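Local coordinates for hypothetical protein (Staphylococcus aureus subsp. aureus, PDB 2IL5) that is of unknown function but belongs to the AHSA1-like (activator of Hsp90 ATPase homolog 1-like) family of the Bet v 1-like superfamily, many of whose members bind hydrophobic ligands in a cavity, at residues Leu21-Pro26 / Val164-Thr169. Sequence-based numbering, arbitrary orientation.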
loop_
_atom_site.group_PDB
_atom_site.type_symbol
_atom_site.label_atom_id
_atom_site.label_comp_id
_atom_site.label_asym_id
_atom_site.label_seq_id
_atom_site.Cartn_x
_atom_site.Cartn_y
_atom_site.Cartn_z
ATOM N N LEU A 21 12.500 -9.311 2.496
ATOM C CA LEU A 21 13.698 -9.708 1.713
ATOM C C LEU A 21 13.294 -10.631 0.544
ATOM O O LEU A 21 12.722 -11.690 0.747
ATOM C CB LEU A 21 14.730 -10.416 2.601
ATOM C CG LEU A 21 15.350 -9.637 3.777
ATOM C CD1 LEU A 21 16.236 -10.558 4.625
ATOM C CD2 LEU A 21 16.166 -8.444 3.335
ATOM N N TYR A 22 13.565 -10.186 -0.681
ATOM C CA TYR A 22 13.243 -10.958 -1.873
ATOM C C TYR A 22 14.510 -11.261 -2.621
ATOM O O TYR A 22 15.493 -10.532 -2.487
ATOM C CB TYR A 22 12.304 -10.177 -2.791
ATOM C CG TYR A 22 11.013 -9.803 -2.138
ATOM C CD1 TYR A 22 10.666 -8.454 -1.932
ATOM C CD2 TYR A 22 10.140 -10.798 -1.681
ATOM C CE1 TYR A 22 9.463 -8.120 -1.309
ATOM C CE2 TYR A 22 8.955 -10.481 -1.068
ATOM C CZ TYR A 22 8.615 -9.134 -0.881
ATOM O OH TYR A 22 7.416 -8.853 -0.272
ATOM N N LYS A 23 14.461 -12.327 -3.416
ATOM C CA LYS A 23 15.513 -12.675 -4.358
ATOM C C LYS A 23 15.483 -11.797 -5.622
ATOM O O LYS A 23 16.478 -11.682 -6.332
ATOM C CB LYS A 23 15.378 -14.152 -4.766
ATOM C CG LYS A 23 14.068 -14.425 -5.518
ATOM C CD LYS A 23 13.895 -15.860 -5.917
ATOM C CE LYS A 23 12.481 -16.077 -6.413
ATOM N NZ LYS A 23 12.032 -17.484 -6.207
ATOM N N PHE A 24 14.326 -11.219 -5.923
ATOM C CA PHE A 24 14.172 -10.342 -7.091
ATOM C C PHE A 24 15.053 -9.105 -7.018
ATOM O O PHE A 24 15.318 -8.635 -5.928
ATOM C CB PHE A 24 12.729 -9.870 -7.177
ATOM C CG PHE A 24 11.742 -10.969 -7.150
ATOM C CD1 PHE A 24 11.766 -11.963 -8.124
ATOM C CD2 PHE A 24 10.777 -11.019 -6.156
ATOM C CE1 PHE A 24 10.828 -13.008 -8.094
ATOM C CE2 PHE A 24 9.841 -12.048 -6.124
ATOM C CZ PHE A 24 9.863 -13.035 -7.092
ATOM N N SER A 25 15.484 -8.594 -8.178
ATOM C CA SER A 25 16.186 -7.299 -8.287
ATOM C C SER A 25 15.308 -6.093 -7.826
ATOM O O SER A 25 14.070 -6.149 -7.947
ATOM C CB SER A 25 16.683 -7.075 -9.720
ATOM O OG SER A 25 15.608 -6.749 -10.585
ATOM N N PRO A 26 15.939 -5.024 -7.272
ATOM C CA PRO A 26 15.183 -3.820 -6.857
ATOM C C PRO A 26 14.302 -3.303 -7.968
ATOM O O PRO A 26 13.165 -2.938 -7.734
ATOM C CB PRO A 26 16.288 -2.804 -6.531
ATOM C CG PRO A 26 17.385 -3.644 -6.026
ATOM C CD PRO A 26 17.365 -4.894 -6.927
ATOM N N VAL A 164 2.970 -12.245 -8.341
ATOM C CA VAL A 164 2.863 -11.480 -9.581
ATOM C C VAL A 164 4.266 -11.262 -10.153
ATOM O O VAL A 164 4.463 -11.346 -11.366
ATOM C CB VAL A 164 2.172 -10.116 -9.351
ATOM C CG1 VAL A 164 2.392 -9.157 -10.562
ATOM C CG2 VAL A 164 0.684 -10.300 -9.014
ATOM N N ILE A 165 5.245 -10.985 -9.289
ATOM C CA ILE A 165 6.629 -10.839 -9.753
ATOM C C ILE A 165 7.232 -12.192 -10.211
ATOM O O ILE A 165 7.821 -12.284 -11.290
ATOM C CB ILE A 165 7.546 -10.122 -8.714
ATOM C CG1 ILE A 165 6.995 -8.754 -8.333
ATOM C CG2 ILE A 165 8.969 -9.940 -9.288
ATOM C CD1 ILE A 165 7.572 -8.194 -7.031
ATOM N N GLU A 166 7.058 -13.226 -9.388
ATOM C CA GLU A 166 7.505 -14.577 -9.669
ATOM C C GLU A 166 7.019 -15.106 -11.038
ATOM O O GLU A 166 7.762 -15.765 -11.743
ATOM C CB GLU A 166 7.033 -15.502 -8.545
ATOM C CG GLU A 166 7.356 -16.981 -8.736
ATOM C CD GLU A 166 8.602 -17.409 -7.980
ATOM O OE1 GLU A 166 9.672 -17.589 -8.640
ATOM O OE2 GLU A 166 8.505 -17.556 -6.724
ATOM N N THR A 167 5.772 -14.797 -11.395
ATOM C CA THR A 167 5.137 -15.281 -12.626
ATOM C C THR A 167 5.329 -14.325 -13.823
ATOM O O THR A 167 4.636 -14.426 -14.840
ATOM C CB THR A 167 3.623 -15.547 -12.428
ATOM O OG1 THR A 167 3.344 -15.877 -11.018
ATOM C CG2 THR A 167 3.156 -16.712 -13.342
ATOM N N SER A 168 6.252 -13.386 -13.701
ATOM C CA SER A 168 6.755 -12.704 -14.887
ATOM C C SER A 168 8.176 -13.217 -15.153
ATOM O O SER A 168 8.799 -12.880 -16.159
ATOM C CB SER A 168 6.732 -11.193 -14.691
ATOM O OG SER A 168 7.462 -10.821 -13.539
ATOM N N THR A 169 8.644 -14.066 -14.233
ATOM C CA THR A 169 10.022 -14.551 -14.142
ATOM C C THR A 169 10.073 -16.009 -14.659
ATOM O O THR A 169 11.145 -16.556 -14.984
ATOM C CB THR A 169 10.536 -14.388 -12.660
ATOM O OG1 THR A 169 11.718 -13.580 -12.614
ATOM C CG2 THR A 169 10.746 -15.726 -11.917
#
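Phe-24 lays its ring against Ile-165 where, in this Bet v 1-like helix-grip fold, the turn leaving strand 12-22 meets the C-terminal end of the long helix 136-166. The methyl CG2 of Ile-165 sits over the middle of one ring face, 3.5 Å from the centroid of the Phe-24 ring and 7° off its normal, a nearly vertical CH-pi contact. With CG1 of Ile-165 anti to the carbonyl carbon (chi1 -56°), CG2 lies anti to the backbone N, and this methyl is the branch that meets the ring. The opposite face of the ring has Lys-23 CG near its rim, so the aromatic plane lies between its own neighbour in sequence and the helix. Farther out along the ring, Phe-24 CZ reaches the helix backbone obliquely, 3.6 Å from Glu-166 N, and lies 4.0 Å from Glu-166 CB. Beside this apolar contact runs a looser polar one. Beyond CG the chain of Lys-23 is extended, while that of Glu-166 bends at chi2; the two cross at about a right angle. Lys-23 NZ forms a salt bridge with Glu-166 OE1 at 3.4 Å, a weak hydrogen bond by its length, and stands 3.6 Å from Glu-166 OE2, hence close to both carboxylate oxygens. A further weak hydrogen bond joins Lys-23 NZ and Tyr-162 OH; the Tyr-162 ring also meets that of Phe-24. Both apolar partners continue onto helix 26-32, Phe-24 touching Val-29 and Ile-165 touching Leu-28 and Ala-32; Ser-25 caps the start of that helix through Leu-28 N. Near the C-terminal end of helix 136-166, Ile-165 O accepts two hydrogen bonds from one residue: Ser-168 N at 3.1 Å and Ser-168 OG at 2.7 Å, the hydroxyl tilted 21° from the carbonyl plane.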